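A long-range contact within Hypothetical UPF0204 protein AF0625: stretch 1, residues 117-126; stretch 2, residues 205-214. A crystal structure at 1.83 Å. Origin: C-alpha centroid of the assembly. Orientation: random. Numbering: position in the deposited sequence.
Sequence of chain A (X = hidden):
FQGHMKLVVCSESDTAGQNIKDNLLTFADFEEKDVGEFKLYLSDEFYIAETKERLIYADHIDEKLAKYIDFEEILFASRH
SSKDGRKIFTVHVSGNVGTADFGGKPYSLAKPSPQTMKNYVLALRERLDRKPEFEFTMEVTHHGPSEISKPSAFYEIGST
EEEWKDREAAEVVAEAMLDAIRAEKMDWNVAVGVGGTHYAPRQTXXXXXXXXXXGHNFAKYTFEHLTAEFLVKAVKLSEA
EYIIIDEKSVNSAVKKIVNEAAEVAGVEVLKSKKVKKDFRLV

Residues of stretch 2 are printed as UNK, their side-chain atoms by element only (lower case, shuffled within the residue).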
# COMPACT_ATOMS: atom_id res chain seq x y z
N MET A 117 2.82 1.96 5.85
CA MET A 117 1.50 1.40 5.63
C MET A 117 0.87 1.07 6.99
O MET A 117 -0.30 1.37 7.23
CB MET A 117 1.60 0.12 4.80
CG MET A 117 2.08 0.34 3.39
SD MET A 117 2.60 -1.21 2.66
CE MET A 117 1.00 -2.05 2.47
N LYS A 118 1.67 0.48 7.88
CA LYS A 118 1.20 0.11 9.21
C LYS A 118 0.81 1.33 10.04
O LYS A 118 -0.26 1.36 10.65
CB LYS A 118 2.28 -0.68 9.96
CG LYS A 118 1.89 -1.13 11.38
CD LYS A 118 0.76 -2.18 11.37
CE LYS A 118 0.54 -2.78 12.76
NZ LYS A 118 -0.45 -3.90 12.75
N ASN A 119 1.69 2.32 10.09
CA ASN A 119 1.41 3.52 10.86
C ASN A 119 0.18 4.24 10.33
O ASN A 119 -0.59 4.83 11.09
CB ASN A 119 2.65 4.43 10.87
CG ASN A 119 3.78 3.82 11.67
OD1 ASN A 119 3.56 3.23 12.72
ND2 ASN A 119 5.01 3.97 11.18
N TYR A 120 -0.01 4.18 9.02
CA TYR A 120 -1.18 4.79 8.40
C TYR A 120 -2.44 4.07 8.87
O TYR A 120 -3.41 4.71 9.28
CB TYR A 120 -1.10 4.69 6.88
CG TYR A 120 -2.40 5.05 6.19
CD1 TYR A 120 -2.74 6.38 5.97
CD2 TYR A 120 -3.30 4.06 5.79
CE1 TYR A 120 -3.94 6.73 5.35
CE2 TYR A 120 -4.51 4.40 5.17
CZ TYR A 120 -4.82 5.73 4.96
OH TYR A 120 -6.01 6.08 4.34
N VAL A 121 -2.44 2.75 8.81
CA VAL A 121 -3.60 1.97 9.21
C VAL A 121 -3.98 2.19 10.68
O VAL A 121 -5.17 2.31 11.00
CB VAL A 121 -3.38 0.48 8.94
CG1 VAL A 121 -4.50 -0.36 9.56
CG2 VAL A 121 -3.32 0.25 7.44
N LEU A 122 -3.00 2.25 11.57
CA LEU A 122 -3.31 2.46 12.97
C LEU A 122 -3.84 3.87 13.22
O LEU A 122 -4.68 4.07 14.10
CB LEU A 122 -2.08 2.18 13.84
CG LEU A 122 -1.58 0.73 13.84
CD1 LEU A 122 -0.37 0.61 14.75
CD2 LEU A 122 -2.69 -0.22 14.29
N ALA A 123 -3.35 4.84 12.45
CA ALA A 123 -3.80 6.22 12.58
C ALA A 123 -5.21 6.35 12.01
O ALA A 123 -5.99 7.20 12.45
CB ALA A 123 -2.85 7.16 11.83
N LEU A 124 -5.53 5.51 11.04
CA LEU A 124 -6.86 5.51 10.43
C LEU A 124 -7.84 4.86 11.41
O LEU A 124 -8.92 5.39 11.66
CB LEU A 124 -6.85 4.72 9.11
CG LEU A 124 -8.19 4.59 8.37
CD1 LEU A 124 -8.66 5.96 7.91
CD2 LEU A 124 -8.03 3.65 7.18
N ARG A 125 -7.45 3.72 11.96
CA ARG A 125 -8.28 2.99 12.90
C ARG A 125 -8.75 3.93 14.01
O ARG A 125 -9.91 3.89 14.43
CB ARG A 125 -7.48 1.84 13.52
CG ARG A 125 -8.32 0.85 14.32
CD ARG A 125 -7.44 -0.09 15.14
NE ARG A 125 -6.84 0.61 16.27
CZ ARG A 125 -5.97 0.07 17.12
NH1 ARG A 125 -5.58 -1.19 16.98
NH2 ARG A 125 -5.49 0.80 18.12
N GLU A 126 -7.85 4.78 14.47
CA GLU A 126 -8.14 5.74 15.53
C GLU A 126 -9.24 6.74 15.15
O GLU A 126 -9.91 7.29 16.03
CB GLU A 126 -6.86 6.49 15.89
CG GLU A 126 -6.93 7.31 17.16
CD GLU A 126 -5.62 7.99 17.48
OE1 GLU A 126 -5.52 8.62 18.56
OE2 GLU A 126 -4.68 7.90 16.66
N UNK A 205 -7.19 -8.04 9.54
CA UNK A 205 -7.32 -8.16 10.99
C UNK A 205 -5.93 -8.07 11.63
O UNK A 205 -5.75 -7.46 12.68
c UNK A 205 -9.82 -11.15 10.83
c UNK A 205 -9.28 -9.75 10.63
c UNK A 205 -7.97 -9.50 11.35
o UNK A 205 -11.06 -11.30 10.95
o UNK A 205 -9.02 -12.11 10.86
N UNK A 206 -4.94 -8.66 10.96
CA UNK A 206 -3.57 -8.62 11.46
C UNK A 206 -3.04 -7.19 11.44
O UNK A 206 -2.35 -6.76 12.37
c UNK A 206 -2.97 -11.03 11.01
c UNK A 206 -2.30 -12.08 10.13
c UNK A 206 -2.65 -9.57 10.64
c UNK A 206 -1.17 -9.27 10.91
N UNK A 207 -3.38 -6.43 10.40
CA UNK A 207 -2.94 -5.04 10.28
C UNK A 207 -3.55 -4.16 11.37
O UNK A 207 -2.91 -3.24 11.89
c UNK A 207 -2.46 -4.95 7.76
c UNK A 207 -3.32 -4.47 8.92
s UNK A 207 -0.75 -4.34 7.95
c UNK A 207 -0.89 -2.71 7.26
N UNK A 208 -4.80 -4.43 11.72
CA UNK A 208 -5.50 -3.64 12.72
C UNK A 208 -5.27 -4.01 14.19
O UNK A 208 -5.44 -3.15 15.07
c UNK A 208 -7.55 -2.99 11.20
c UNK A 208 -7.01 -3.68 12.45
c UNK A 208 -8.97 -3.48 10.90
c UNK A 208 -7.53 -1.49 11.40
N UNK A 209 -4.86 -5.24 14.46
CA UNK A 209 -4.70 -5.67 15.85
C UNK A 209 -3.40 -6.30 16.32
O UNK A 209 -3.29 -6.66 17.50
c UNK A 209 -5.82 -6.65 16.23
c UNK A 209 -7.19 -6.07 15.86
o UNK A 209 -5.63 -7.89 15.53
N UNK A 210 -2.41 -6.45 15.44
CA UNK A 210 -1.16 -7.07 15.85
C UNK A 210 0.06 -6.17 15.61
O UNK A 210 -0.07 -5.03 15.19
c UNK A 210 -2.17 -9.30 15.24
c UNK A 210 -0.93 -8.41 15.11
o UNK A 210 -0.67 -8.16 13.73
N UNK A 211 1.25 -6.70 15.90
CA UNK A 211 2.49 -5.96 15.72
C UNK A 211 3.08 -6.29 14.35
O UNK A 211 4.24 -6.01 14.07
c UNK A 211 3.00 -5.94 18.20
c UNK A 211 3.52 -6.33 16.80
o UNK A 211 3.75 -7.75 16.76
N UNK A 212 2.25 -6.88 13.49
CA UNK A 212 2.69 -7.26 12.15
C UNK A 212 2.16 -6.35 11.06
O UNK A 212 1.04 -5.83 11.14
c UNK A 212 3.30 -9.73 12.00
c UNK A 212 4.08 -10.13 10.92
c UNK A 212 2.24 -8.69 11.82
c UNK A 212 5.25 -11.71 12.32
c UNK A 212 3.51 -10.32 13.24
c UNK A 212 5.06 -11.11 11.07
c UNK A 212 4.48 -11.31 13.40
N UNK A 213 2.97 -6.16 10.03
CA UNK A 213 2.57 -5.36 8.89
C UNK A 213 2.92 -6.23 7.70
O UNK A 213 3.56 -7.27 7.85
c UNK A 213 3.33 -4.02 8.80
c UNK A 213 4.84 -4.25 8.57
o UNK A 213 2.80 -3.26 7.71
N UNK A 214 2.49 -5.81 6.51
CA UNK A 214 2.75 -6.56 5.30
C UNK A 214 3.41 -5.71 4.24
O UNK A 214 3.31 -4.49 4.25
c UNK A 214 0.76 -8.14 5.56
c UNK A 214 0.49 -10.46 6.18
c UNK A 214 1.07 -9.48 5.38
c UNK A 214 1.43 -7.09 4.72
c UNK A 214 -0.41 -10.09 7.18
c UNK A 214 -0.14 -7.78 6.55
c UNK A 214 -0.73 -8.75 7.36

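Position 205 carries three carbons, the third bearing two oxygens: a carboxylate on a two-carbon arm. It stays beyond reach of stretch 1, and the residue is Glu205. Position 206 has four carbons, forked at the first, with one arm two carbons long. That fork at CB means Ile206; its CA-to-CB bond points away from the opposing helix.

Position 207 is an unbranched chain of two carbons, a sulfur and a terminal carbon, and that terminal carbon lies 3.8 Å from Val121 CG2 and 4.5 Å from Met117 CB. Only methionine provides such a chain, so this is Met207 and the terminal atom is CE; the CA-to-CB bond runs sideways, but the end of the chain comes nearer. At position 208 four carbons fork at the second, one arm ending 3.7 Å from Val121 CG1. This is Leu208, the arm is CD2, and the same methyl lies 3.8 Å from Arg125 CG.

Positions 209, 210 and 211 each show one carbon carrying an oxygen and a carbon, the pattern of threonine. At 209 and 210 the oxygen turns back on the preceding helical turn: Thr209 OG1 donates to Glu205 O at 2.9 Å, and Thr210 OG1 to Ile206 O at 2.6 Å. Thr210 is the first residue to leave helical geometry. The CA-to-CB bond of Thr211 points away from stretch 1.

Position 212 has one carbon and then a six-carbon ring with no heteroatom, hence Phe212; its CA-to-CB bond points away while its carbonyl faces the lysine of stretch 1. Position 213 repeats the threonine pattern, but its CA-to-CB bond points toward the helix, its oxygen 3.5 Å from Lys118 CB: Thr213, through OG1. Position 214 is again a carbon and an all-carbon ring, Phe214, whose backbone O approaches Met117 SD at 3.7 Å without finding a hydrogen-bond partner in the model.

The rule here is a lysine spent on backbone. Lys118 reaches into the turn where helix gives way to strand, and its NZ donates to Met207 O at 2.7 Å, Thr210 O at 2.7 Å and Phe212 O at 2.9 Å. Three acceptors suit an ammonium with three hydrogens, so one buried charge ties the helix end, the turn and the strand together. Seven residues, or about two helical turns, further on, Arg125 does similar work at the exposed margin, NH1 donating to Leu208 O at 2.7 Å near the guanidinium plane. Between these polar anchors Val121 packs against Met207 and Leu208 where the helices cross at 74°, their axes 9.3 Å apart at closest approach.

Stretch 2 (205-214) EIMLTTTFTF
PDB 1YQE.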